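Local coordinates for protein glutathione transferase (Leptospira interrogans serovar Lai, PDB 3UBK) that probably acts as a glutathione transferase, a two-subunit enzyme with a glutathione-binding site in the thioredoxin-like domain of each chain, at residues K80-D85 and R91-S96; V164-L169 and N183-Y188; E168-P171 and N176-L179. All blocks are in the same frame, centred on the assembly; numbering follows the deposited sequence.

Contact 1: residues K80-D85 and R91-S96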
ATOM      1  N   LYS A  80      17.248   6.440  -8.537  1.00 29.10           N
ATOM      2  CA  LYS A  80      16.424   5.256  -8.651  1.00 30.69           C
ATOM      3  C   LYS A  80      15.584   5.141  -7.391  1.00 29.60           C
ATOM      4  O   LYS A  80      16.114   4.879  -6.303  1.00 32.66           O
ATOM      5  CB  LYS A  80      17.340   4.047  -8.811  1.00 32.68           C
ATOM      6  CG  LYS A  80      18.055   4.069 -10.164  1.00 50.07           C
ATOM      7  CD  LYS A  80      19.116   2.998 -10.293  1.00 62.14           C
ATOM      8  CE  LYS A  80      19.910   3.174 -11.594  1.00 67.65           C
ATOM      9  NZ  LYS A  80      19.040   3.204 -12.822  1.00 58.15           N
ATOM     10  N   LEU A  81      14.280   5.361  -7.520  1.00 27.91           N
ATOM     11  CA  LEU A  81      13.410   5.332  -6.354  1.00 27.97           C
ATOM     12  C   LEU A  81      13.353   3.929  -5.776  1.00 29.52           C
ATOM     13  O   LEU A  81      13.202   3.754  -4.575  1.00 29.52           O
ATOM     14  CB  LEU A  81      12.011   5.837  -6.707  1.00 30.61           C
ATOM     15  CG  LEU A  81      12.007   7.244  -7.318  1.00 29.14           C
ATOM     16  CD1 LEU A  81      10.588   7.650  -7.621  1.00 28.80           C
ATOM     17  CD2 LEU A  81      12.668   8.254  -6.361  1.00 27.68           C
ATOM     18  N   ILE A  82      13.499   2.936  -6.645  1.00 28.85           N
ATOM     19  CA  ILE A  82      13.577   1.542  -6.237  1.00 29.20           C
ATOM     20  C   ILE A  82      15.000   1.118  -6.524  1.00 31.52           C
ATOM     21  O   ILE A  82      15.393   1.053  -7.692  1.00 30.75           O
ATOM     22  CB  ILE A  82      12.645   0.625  -7.097  1.00 32.51           C
ATOM     23  CG1 ILE A  82      11.178   1.063  -7.016  1.00 34.14           C
ATOM     24  CG2 ILE A  82      12.799  -0.820  -6.683  1.00 32.18           C
ATOM     25  CD1 ILE A  82      10.628   1.094  -5.592  1.00 24.46           C
ATOM     26  N   PRO A  83      15.784   0.833  -5.476  1.00 29.84           N
ATOM     27  CA  PRO A  83      17.171   0.434  -5.695  1.00 32.46           C
ATOM     28  C   PRO A  83      17.298  -0.812  -6.559  1.00 35.84           C
ATOM     29  O   PRO A  83      16.418  -1.680  -6.556  1.00 28.20           O
ATOM     30  CB  PRO A  83      17.671   0.119  -4.285  1.00 35.79           C
ATOM     31  CG  PRO A  83      16.833   0.974  -3.395  1.00 31.39           C
ATOM     32  CD  PRO A  83      15.468   0.985  -4.042  1.00 32.78           C
ATOM     33  N   GLU A  84      18.415  -0.905  -7.276  1.00 38.17           N
ATOM     34  CA  GLU A  84      18.692  -2.048  -8.136  1.00 40.92           C
ATOM     35  C   GLU A  84      18.896  -3.320  -7.320  1.00 38.78           C
ATOM     36  O   GLU A  84      18.472  -4.393  -7.719  1.00 41.56           O
ATOM     37  CB  GLU A  84      19.922  -1.769  -9.003  1.00 42.15           C
ATOM     38  CG  GLU A  84      19.681  -0.677 -10.053  1.00 62.85           C
ATOM     39  CD  GLU A  84      20.884  -0.434 -10.961  1.00 79.75           C
ATOM     40  OE1 GLU A  84      21.618  -1.402 -11.255  1.00 85.54           O
ATOM     41  OE2 GLU A  84      21.089   0.727 -11.387  1.00 75.18           O
ATOM     42  N   ASP A  85      19.534  -3.203  -6.167  1.00 38.65           N
ATOM     43  CA  ASP A  85      19.672  -4.366  -5.307  1.00 38.85           C
ATOM     44  C   ASP A  85      18.314  -4.778  -4.724  1.00 33.28           C
ATOM     45  O   ASP A  85      17.653  -3.984  -4.057  1.00 36.43           O
ATOM     46  CB  ASP A  85      20.675  -4.110  -4.190  1.00 41.40           C
ATOM     47  CG  ASP A  85      20.914  -5.351  -3.340  1.00 37.14           C
ATOM     48  OD1 ASP A  85      20.034  -5.692  -2.529  1.00 44.20           O
ATOM     49  OD2 ASP A  85      21.968  -5.992  -3.516  1.00 57.03           O
ATOM     50  N   ARG A  91      13.613  -3.244   1.461  1.00 32.12           N
ATOM     51  CA  ARG A  91      13.704  -2.381   2.640  1.00 32.43           C
ATOM     52  C   ARG A  91      13.099  -1.021   2.317  1.00 34.80           C
ATOM     53  O   ARG A  91      12.346  -0.460   3.107  1.00 30.39           O
ATOM     54  CB  ARG A  91      15.165  -2.250   3.107  1.00 35.78           C
ATOM     55  CG  ARG A  91      15.373  -1.288   4.281  1.00 43.32           C
ATOM     56  N   VAL A  92      13.393  -0.494   1.129  1.00 32.49           N
ATOM     57  CA  VAL A  92      12.762   0.761   0.727  1.00 29.61           C
ATOM     58  C   VAL A  92      11.233   0.649   0.730  1.00 31.03           C
ATOM     59  O   VAL A  92      10.522   1.528   1.244  1.00 30.48           O
ATOM     60  CB  VAL A  92      13.286   1.233  -0.662  1.00 26.94           C
ATOM     61  CG1 VAL A  92      12.337   2.229  -1.253  1.00 26.98           C
ATOM     62  CG2 VAL A  92      14.687   1.840  -0.518  1.00 28.80           C
ATOM     63  N   ARG A  93      10.704  -0.437   0.165  1.00 30.10           N
ATOM     64  CA  ARG A  93       9.250  -0.626   0.175  1.00 32.19           C
ATOM     65  C   ARG A  93       8.684  -0.831   1.593  1.00 28.76           C
ATOM     66  O   ARG A  93       7.624  -0.310   1.924  1.00 33.32           O
ATOM     67  CB  ARG A  93       8.839  -1.784  -0.751  1.00 28.94           C
ATOM     68  CG  ARG A  93       9.136  -1.479  -2.237  1.00 26.59           C
ATOM     69  CD  ARG A  93       8.608  -2.580  -3.151  1.00 27.96           C
ATOM     70  NE  ARG A  93       8.674  -2.212  -4.570  1.00 25.69           N
ATOM     71  CZ  ARG A  93       9.554  -2.717  -5.430  1.00 30.25           C
ATOM     72  NH1 ARG A  93      10.431  -3.631  -5.027  1.00 28.96           N
ATOM     73  NH2 ARG A  93       9.542  -2.331  -6.703  1.00 28.93           N
ATOM     74  N   GLU A  94       9.390  -1.588   2.420  1.00 31.29           N
ATOM     75  CA  GLU A  94       8.970  -1.777   3.817  1.00 32.32           C
ATOM     76  C   GLU A  94       8.852  -0.437   4.551  1.00 34.39           C
ATOM     77  O   GLU A  94       7.834  -0.137   5.185  1.00 34.99           O
ATOM     78  CB  GLU A  94       9.961  -2.690   4.539  1.00 31.86           C
ATOM     79  CG  GLU A  94       9.849  -4.164   4.138  1.00 30.83           C
ATOM     80  CD  GLU A  94      11.053  -4.986   4.570  1.00 37.87           C
ATOM     81  OE1 GLU A  94      12.136  -4.404   4.771  1.00 38.06           O
ATOM     82  OE2 GLU A  94      10.918  -6.221   4.699  1.00 43.52           O
ATOM     83  N   ILE A  95       9.890   0.385   4.446  1.00 34.06           N
ATOM     84  CA  ILE A  95       9.880   1.676   5.129  1.00 33.51           C
ATOM     85  C   ILE A  95       8.692   2.520   4.696  1.00 32.43           C
ATOM     86  O   ILE A  95       7.959   3.085   5.529  1.00 32.94           O
ATOM     87  CB  ILE A  95      11.183   2.455   4.873  1.00 34.76           C
ATOM     88  CG1 ILE A  95      12.350   1.729   5.537  1.00 37.93           C
ATOM     89  CG2 ILE A  95      11.023   3.905   5.356  1.00 34.88           C
ATOM     90  CD1 ILE A  95      13.709   2.170   5.057  1.00 43.06           C
ATOM     91  N   SER A  96       8.488   2.608   3.389  1.00 32.38           N
ATOM     92  CA  SER A  96       7.377   3.403   2.863  1.00 30.31           C
ATOM     93  C   SER A  96       6.017   2.899   3.320  1.00 35.15           C
ATOM     94  O   SER A  96       5.128   3.690   3.637  1.00 38.39           O
ATOM     95  CB  SER A  96       7.427   3.456   1.333  1.00 38.22           C
ATOM     96  OG  SER A  96       6.245   4.055   0.831  1.00 42.19           O
TER

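Contact 2: residues V164-L169 and N183-Y188. With SO4 (sulfate ion), chain E.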
ATOM      1  N   VAL A 164       4.090  16.174   7.696  1.00 50.08           N
ATOM      2  CA  VAL A 164       2.689  16.465   7.989  1.00 55.14           C
ATOM      3  C   VAL A 164       2.285  15.896   9.350  1.00 59.96           C
ATOM      4  O   VAL A 164       1.567  16.546  10.121  1.00 57.99           O
ATOM      5  CB  VAL A 164       1.751  15.889   6.911  1.00 54.91           C
ATOM      6  CG1 VAL A 164       0.338  15.731   7.463  1.00 59.47           C
ATOM      7  CG2 VAL A 164       1.757  16.769   5.664  1.00 48.66           C
ATOM      8  N   LEU A 165       2.758  14.687   9.640  1.00 60.21           N
ATOM      9  CA  LEU A 165       2.473  14.031  10.908  1.00 65.39           C
ATOM     10  C   LEU A 165       3.056  14.833  12.057  1.00 67.83           C
ATOM     11  O   LEU A 165       2.417  15.004  13.091  1.00 67.83           O
ATOM     12  CB  LEU A 165       3.031  12.609  10.923  1.00 64.57           C
ATOM     13  CG  LEU A 165       2.137  11.541  10.288  1.00 72.76           C
ATOM     14  CD1 LEU A 165       1.360  12.094   9.101  1.00 73.84           C
ATOM     15  CD2 LEU A 165       2.959  10.327   9.879  1.00 82.42           C
ATOM     16  N   ASP A 166       4.273  15.324  11.860  1.00 66.86           N
ATOM     17  CA  ASP A 166       4.950  16.125  12.864  1.00 69.83           C
ATOM     18  C   ASP A 166       4.138  17.367  13.249  1.00 76.27           C
ATOM     19  O   ASP A 166       3.743  17.527  14.406  1.00 76.10           O
ATOM     20  CB  ASP A 166       6.337  16.529  12.365  1.00 67.36           C
ATOM     21  CG  ASP A 166       7.002  17.544  13.260  1.00 72.45           C
ATOM     22  OD1 ASP A 166       6.299  18.127  14.111  1.00 79.50           O
ATOM     23  OD2 ASP A 166       8.225  17.762  13.114  1.00 72.21           O
ATOM     24  N   GLU A 167       3.884  18.239  12.279  1.00 76.31           N
ATOM     25  CA  GLU A 167       3.182  19.489  12.554  1.00 80.57           C
ATOM     26  C   GLU A 167       1.758  19.259  13.060  1.00 80.64           C
ATOM     27  O   GLU A 167       1.374  19.762  14.119  1.00 80.84           O
ATOM     28  CB  GLU A 167       3.150  20.374  11.307  1.00 80.55           C
ATOM     29  CG  GLU A 167       2.508  21.731  11.542  1.00 90.04           C
ATOM     30  CD  GLU A 167       2.056  22.398  10.257  1.00100.09           C
ATOM     31  OE1 GLU A 167       2.578  22.036   9.180  1.00103.49           O
ATOM     32  OE2 GLU A 167       1.176  23.284  10.324  1.00102.86           O
ATOM     33  N   GLU A 168       0.986  18.494  12.294  1.00 81.38           N
ATOM     34  CA  GLU A 168      -0.435  18.281  12.563  1.00 81.94           C
ATOM     35  C   GLU A 168      -0.744  17.617  13.908  1.00 83.95           C
ATOM     36  O   GLU A 168      -1.897  17.607  14.341  1.00 86.00           O
ATOM     37  CB  GLU A 168      -1.064  17.458  11.440  1.00 80.58           C
ATOM     38  CG  GLU A 168      -1.120  18.163  10.096  1.00 88.48           C
ATOM     39  CD  GLU A 168      -2.381  18.984   9.918  1.00 98.99           C
ATOM     40  OE1 GLU A 168      -2.564  19.565   8.828  1.00 95.45           O
ATOM     41  OE2 GLU A 168      -3.195  19.044  10.866  1.00102.32           O
ATOM     42  N   LEU A 169       0.271  17.062  14.565  1.00 82.50           N
ATOM     43  CA  LEU A 169       0.037  16.301  15.793  1.00 81.66           C
ATOM     44  C   LEU A 169       0.556  16.974  17.061  1.00 81.46           C
ATOM     45  O   LEU A 169       0.255  16.522  18.162  1.00 81.04           O
ATOM     46  CB  LEU A 169       0.613  14.882  15.685  1.00 78.17           C
ATOM     47  CG  LEU A 169      -0.098  13.920  14.731  1.00 80.79           C
ATOM     48  CD1 LEU A 169       0.498  12.527  14.837  1.00 74.77           C
ATOM     49  CD2 LEU A 169      -1.588  13.879  15.010  1.00 77.75           C
ATOM     50  N   ASN A 183      14.411   8.516  16.352  1.00 50.21           N
ATOM     51  CA  ASN A 183      15.798   8.920  16.376  1.00 54.09           C
ATOM     52  C   ASN A 183      16.322   9.320  14.994  1.00 54.76           C
ATOM     53  O   ASN A 183      16.497   8.462  14.123  1.00 54.10           O
ATOM     54  CB  ASN A 183      16.618   7.739  16.884  1.00 55.81           C
ATOM     55  CG  ASN A 183      17.776   8.160  17.739  1.00 69.11           C
ATOM     56  OD1 ASN A 183      18.740   8.759  17.257  1.00 72.74           O
ATOM     57  ND2 ASN A 183      17.702   7.832  19.024  1.00 75.96           N
ATOM     58  N   GLY A 184      16.584  10.611  14.797  1.00 51.81           N
ATOM     59  CA  GLY A 184      17.159  11.084  13.536  1.00 48.70           C
ATOM     60  C   GLY A 184      16.211  11.901  12.678  1.00 48.27           C
ATOM     61  O   GLY A 184      16.629  12.547  11.712  1.00 48.06           O
ATOM     62  N   TRP A 185      14.932  11.888  13.029  1.00 43.27           N
ATOM     63  CA  TRP A 185      13.927  12.607  12.248  1.00 44.72           C
ATOM     64  C   TRP A 185      14.139  14.121  12.102  1.00 47.75           C
ATOM     65  O   TRP A 185      13.931  14.679  11.026  1.00 42.93           O
ATOM     66  CB  TRP A 185      12.528  12.373  12.805  1.00 40.64           C
ATOM     67  CG  TRP A 185      11.561  13.380  12.270  1.00 39.09           C
ATOM     68  CD1 TRP A 185      10.892  14.330  12.980  1.00 43.17           C
ATOM     69  CD2 TRP A 185      11.179  13.559  10.898  1.00 44.98           C
ATOM     70  NE1 TRP A 185      10.105  15.080  12.141  1.00 47.39           N
ATOM     71  CE2 TRP A 185      10.266  14.628  10.857  1.00 43.02           C
ATOM     72  CE3 TRP A 185      11.521  12.917   9.705  1.00 47.04           C
ATOM     73  CZ2 TRP A 185       9.689  15.076   9.664  1.00 50.28           C
ATOM     74  CZ3 TRP A 185      10.943  13.356   8.524  1.00 48.79           C
ATOM     75  CH2 TRP A 185      10.038  14.423   8.511  1.00 49.27           C
ATOM     76  N   LYS A 186      14.491  14.798  13.190  1.00 45.14           N
ATOM     77  CA  LYS A 186      14.610  16.245  13.127  1.00 44.14           C
ATOM     78  C   LYS A 186      15.787  16.611  12.237  1.00 37.63           C
ATOM     79  O   LYS A 186      15.694  17.507  11.412  1.00 38.43           O
ATOM     80  CB  LYS A 186      14.784  16.858  14.529  1.00 49.67           C
ATOM     81  CG  LYS A 186      13.535  16.767  15.417  1.00 62.37           C
ATOM     82  CD  LYS A 186      12.314  17.394  14.745  1.00 76.75           C
ATOM     83  CE  LYS A 186      11.103  17.429  15.683  1.00 87.08           C
ATOM     84  NZ  LYS A 186      10.679  16.073  16.150  1.00 85.79           N
ATOM     85  N   GLU A 187      16.892  15.906  12.418  1.00 34.53           N
ATOM     86  CA  GLU A 187      18.090  16.143  11.634  1.00 41.01           C
ATOM     87  C   GLU A 187      17.837  15.842  10.142  1.00 41.52           C
ATOM     88  O   GLU A 187      18.257  16.602   9.263  1.00 38.45           O
ATOM     89  CB  GLU A 187      19.226  15.292  12.190  1.00 40.57           C
ATOM     90  CG  GLU A 187      20.616  15.722  11.772  1.00 55.65           C
ATOM     91  CD  GLU A 187      21.700  14.894  12.434  1.00 71.37           C
ATOM     92  OE1 GLU A 187      22.875  14.985  12.008  1.00 66.75           O
ATOM     93  OE2 GLU A 187      21.373  14.144  13.379  1.00 79.07           O
ATOM     94  N   TYR A 188      17.120  14.751   9.865  1.00 38.41           N
ATOM     95  CA  TYR A 188      16.779  14.377   8.488  1.00 34.27           C
ATOM     96  C   TYR A 188      15.902  15.441   7.857  1.00 33.32           C
ATOM     97  O   TYR A 188      16.108  15.841   6.714  1.00 37.57           O
ATOM     98  CB  TYR A 188      16.056  13.025   8.472  1.00 36.14           C
ATOM     99  CG  TYR A 188      15.365  12.669   7.157  1.00 32.12           C
ATOM    100  CD1 TYR A 188      16.078  12.112   6.107  1.00 34.25           C
ATOM    101  CD2 TYR A 188      13.999  12.852   6.996  1.00 34.19           C
ATOM    102  CE1 TYR A 188      15.446  11.755   4.911  1.00 34.03           C
ATOM    103  CE2 TYR A 188      13.356  12.502   5.814  1.00 41.62           C
ATOM    104  CZ  TYR A 188      14.088  11.959   4.772  1.00 41.35           C
ATOM    105  OH  TYR A 188      13.457  11.613   3.593  1.00 35.09           O
TER
HETATM  106  S   SO4 E 243      16.243  14.080  15.808  1.00 95.65           S
HETATM  107  O1  SO4 E 243      16.442  15.239  16.679  1.00 97.39           O
HETATM  108  O2  SO4 E 243      16.814  12.883  16.423  1.00 66.61           O
HETATM  109  O3  SO4 E 243      14.805  13.873  15.609  1.00 86.27           O
HETATM  110  O4  SO4 E 243      16.917  14.322  14.530  1.00 94.49           O

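Contact 3: residues E168-P171 and N176-L179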
ATOM      1  N   GLU A 168       0.986  18.494  12.294  1.00 81.38           N
ATOM      2  CA  GLU A 168      -0.435  18.281  12.563  1.00 81.94           C
ATOM      3  C   GLU A 168      -0.744  17.617  13.908  1.00 83.95           C
ATOM      4  O   GLU A 168      -1.897  17.607  14.341  1.00 86.00           O
ATOM      5  CB  GLU A 168      -1.064  17.458  11.440  1.00 80.58           C
ATOM      6  CG  GLU A 168      -1.120  18.163  10.096  1.00 88.48           C
ATOM      7  CD  GLU A 168      -2.381  18.984   9.918  1.00 98.99           C
ATOM      8  OE1 GLU A 168      -2.564  19.565   8.828  1.00 95.45           O
ATOM      9  OE2 GLU A 168      -3.195  19.044  10.866  1.00102.32           O
ATOM     10  N   LEU A 169       0.271  17.062  14.565  1.00 82.50           N
ATOM     11  CA  LEU A 169       0.037  16.301  15.793  1.00 81.66           C
ATOM     12  C   LEU A 169       0.556  16.974  17.061  1.00 81.46           C
ATOM     13  O   LEU A 169       0.255  16.522  18.162  1.00 81.04           O
ATOM     14  CB  LEU A 169       0.613  14.882  15.685  1.00 78.17           C
ATOM     15  CG  LEU A 169      -0.098  13.920  14.731  1.00 80.79           C
ATOM     16  CD1 LEU A 169       0.498  12.527  14.837  1.00 74.77           C
ATOM     17  CD2 LEU A 169      -1.588  13.879  15.010  1.00 77.75           C
ATOM     18  N   ARG A 170       1.336  18.041  16.920  1.00 81.95           N
ATOM     19  CA  ARG A 170       1.848  18.770  18.079  0.50 82.59           C
ATOM     20  C   ARG A 170       0.712  19.370  18.903  1.00 83.54           C
ATOM     21  O   ARG A 170       0.824  19.507  20.118  1.00 85.64           O
ATOM     22  CB  ARG A 170       2.823  19.867  17.647  0.50 81.28           C
ATOM     23  CG  ARG A 170       4.217  19.359  17.323  0.50 78.76           C
ATOM     24  CD  ARG A 170       5.081  20.443  16.699  0.50 79.76           C
ATOM     25  NE  ARG A 170       4.499  20.975  15.469  0.50 73.01           N
ATOM     26  CZ  ARG A 170       5.191  21.625  14.539  0.50 75.41           C
ATOM     27  NH1 ARG A 170       4.585  22.077  13.449  0.50 72.98           N
ATOM     28  NH2 ARG A 170       6.493  21.816  14.696  0.50 73.11           N
ATOM     29  N   PRO A 171      -0.390  19.741  18.230  1.00 84.01           N
ATOM     30  CA  PRO A 171      -1.563  20.268  18.914  1.00 85.36           C
ATOM     31  C   PRO A 171      -2.168  19.217  19.843  1.00 88.24           C
ATOM     32  O   PRO A 171      -2.676  19.556  20.912  1.00 86.97           O
ATOM     33  CB  PRO A 171      -2.532  20.572  17.765  1.00 85.61           C
ATOM     34  CG  PRO A 171      -1.670  20.735  16.567  1.00 83.55           C
ATOM     35  CD  PRO A 171      -0.544  19.771  16.766  1.00 85.94           C
ATOM     36  N   ASN A 176       4.102  14.874  24.336  1.00 79.82           N
ATOM     37  CA  ASN A 176       3.818  13.503  24.045  1.00 76.43           C
ATOM     38  C   ASN A 176       4.029  13.005  22.610  1.00 74.23           C
ATOM     39  O   ASN A 176       3.630  11.902  22.289  1.00 70.18           O
ATOM     40  CB  ASN A 176       2.377  13.283  24.427  1.00 74.59           C
ATOM     41  CG  ASN A 176       2.188  12.005  25.086  1.00 75.67           C
ATOM     42  OD1 ASN A 176       3.150  11.386  25.475  1.00 83.44           O
ATOM     43  ND2 ASN A 176       0.954  11.575  25.227  1.00 79.92           N
ATOM     44  N   HIS A 177       4.623  13.818  21.747  1.00 73.10           N
ATOM     45  CA  HIS A 177       4.657  13.505  20.326  1.00 68.09           C
ATOM     46  C   HIS A 177       5.412  12.259  19.988  1.00 61.34           C
ATOM     47  O   HIS A 177       6.591  12.158  20.187  1.00 60.84           O
ATOM     48  CB  HIS A 177       5.298  14.661  19.580  1.00 69.67           C
ATOM     49  CG  HIS A 177       4.692  14.926  18.245  1.00 75.74           C
ATOM     50  ND1 HIS A 177       4.888  14.100  17.168  1.00 79.88           N
ATOM     51  CD2 HIS A 177       3.901  15.928  17.810  1.00 77.58           C
ATOM     52  CE1 HIS A 177       4.236  14.574  16.130  1.00 81.36           C
ATOM     53  NE2 HIS A 177       3.627  15.682  16.492  1.00 76.77           N
ATOM     54  N   PRO A 178       4.701  11.345  19.374  1.00 58.83           N
ATOM     55  CA  PRO A 178       5.259  10.079  18.902  1.00 60.04           C
ATOM     56  C   PRO A 178       6.531  10.296  18.083  1.00 59.43           C
ATOM     57  O   PRO A 178       7.527   9.603  18.283  1.00 56.23           O
ATOM     58  CB  PRO A 178       4.144   9.524  18.008  1.00 62.06           C
ATOM     59  CG  PRO A 178       2.889  10.127  18.557  1.00 63.06           C
ATOM     60  CD  PRO A 178       3.281  11.502  19.016  1.00 55.21           C
ATOM     61  N   LEU A 179       6.496  11.261  17.170  1.00 60.55           N
ATOM     62  CA  LEU A 179       7.637  11.499  16.294  1.00 63.86           C
ATOM     63  C   LEU A 179       8.920  11.825  17.041  1.00 63.55           C
ATOM     64  O   LEU A 179      10.016  11.569  16.543  1.00 61.86           O
ATOM     65  CB  LEU A 179       7.323  12.588  15.271  1.00 65.11           C
ATOM     66  CG  LEU A 179       7.066  12.008  13.888  1.00 65.59           C
ATOM     67  CD1 LEU A 179       6.835  13.118  12.882  1.00 66.78           C
ATOM     68  CD2 LEU A 179       8.256  11.151  13.488  1.00 62.93           C
TER

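Contact 1: residues K80-D85 and R91-S96
Pro-83 and Val-92 meet tip to tip, the proline CG lying 3.7 Å from CG2 of the valine. Val-92 points from helix 86-111 at the loop 80-85, and its other branch, CG1, sits 3.8 Å from the carbonyl O of Leu-81. The two methyls of Val-92 thus touch different residues of the loop, and Leu-153 of helix 153-169 packs against the same side chain.

The contact's other half sets the methyls of Ile-82 against the Arg-93 guanidinium. Ile-82 crosses the arginine at about a right angle and lays CD1 over one face of the guanidinium, while CG2 approaches NH2 of Arg-93 to 3.6 Å. The arginine gets there because its chain runs extended from CG to NE. NE of Arg-93 forms a salt bridge with Glu-69 of helix 64-74 in the same chain; Ala-66 of the second subunit packs against this arginine.

No hydrogen bond spans the two segments. Polar anchoring comes from Asp-72, whose two carboxylate oxygens accept one backbone N-H each, from Leu-81 and Ile-82, and from Asp-85, which N-caps helix 86-111. The arrangement is the interdomain linker of the glutathione transferase fold, entering the all-helical domain.

Contact 2: residues V164-L169 and N183-Y188
Asp-166 and Trp-185 face each other from two helices, the carboxylate standing at the edge of the indole near its plane. OD2 of Asp-166 receives the ring NE1-H of Trp-185 at 3.4 Å, a weak bond by length but almost straight, with an angle of 176° at the hydrogen. The carboxylate plane is turned 67° from the ring, and OD2 reaches the N-H at the indole edge, not over a face. With CG anti to the backbone N (chi1 164°), the indole leans out from the first turn of helix 185-193 and presents its pyrrole N-H to helix 153-169.

Lys-186 comes across Asp-166 at about a right angle. Bends at chi2 and chi4 fold its chain back, bringing CE within 3.9 Å of Asp-166 OD2; NZ, 4.3 Å from that oxygen, is beyond salt-bridge range. NZ lies at the indole edge, in its plane, and makes a long, weak ion pair with Asp-180. The contact ties two helices of the all-helical glutathione transferase domain.

At the N-terminal end of helix 185-193, a sulfate ion, probably from the crystallisation liquor, is gripped by three backbone N-H groups. Gly-184 N, at the N-cap position, reaches O2 at 2.8 Å, Lys-186 N reaches O3 at 2.6 Å and Glu-187 N reaches O4 at 2.6 Å.

Contact 3: residues E168-P171 and N176-L179
His-177 sets its imidazole against Leu-169 and Arg-170, with NE2 3.2 Å from CB of Leu-169. That approach is oblique to the ring. Arg-170 lies at the ring edge instead: its backbone N is near the imidazole plane, 3.3 Å from NE2 of His-177, but the angle is too poor for a hydrogen bond. The arginine side chain has two conformers; in the one given, CG lies anti to the carbonyl carbon (chi1 -79°), which brings it to 3.5 Å from CD2 of His-177.

Both ring nitrogens have polar partners that probably help to set its rotation. ND1 of His-177 accepts the backbone N-H of Leu-179 at 3.3 Å, with the donor just 4° out of the ring plane; NE2 forms a weak hydrogen bond to the carbonyl O of Asp-166. The first of these holds the ring to its own loop, the second to the helix.

Farther out, Leu-129 of helix 119-139 covers Leu-169 and Pro-178, and His-126 bonds the carbonyl O of Asn-176. The contact joins helix 153-169 to the irregular loop leading to helix 185-193 within the all-helical domain of the glutathione transferase fold.

How the contacts relate
Contact 1 comes first along the chain and closes before the other two open. It lies at the entry to the helical domain, on helix 86-111, whereas contacts 2 and 3 both start from the C-terminal part of helix 153-169, share Glu-168 and Leu-169, and have centres about 9 Å apart. Their centres lie about 21 and 27 Å from that of contact 1, without touching it. Leu-179 links the neighbours, its CD1 packing on Asp-166 and Trp-185. Contacts 2 and 3 therefore join successive parts of the passage from helix 153-169 through the loop to helix 185-193, away from the glutathione site and the second subunit, while contact 1 borders both the domain junction and the dimer interface.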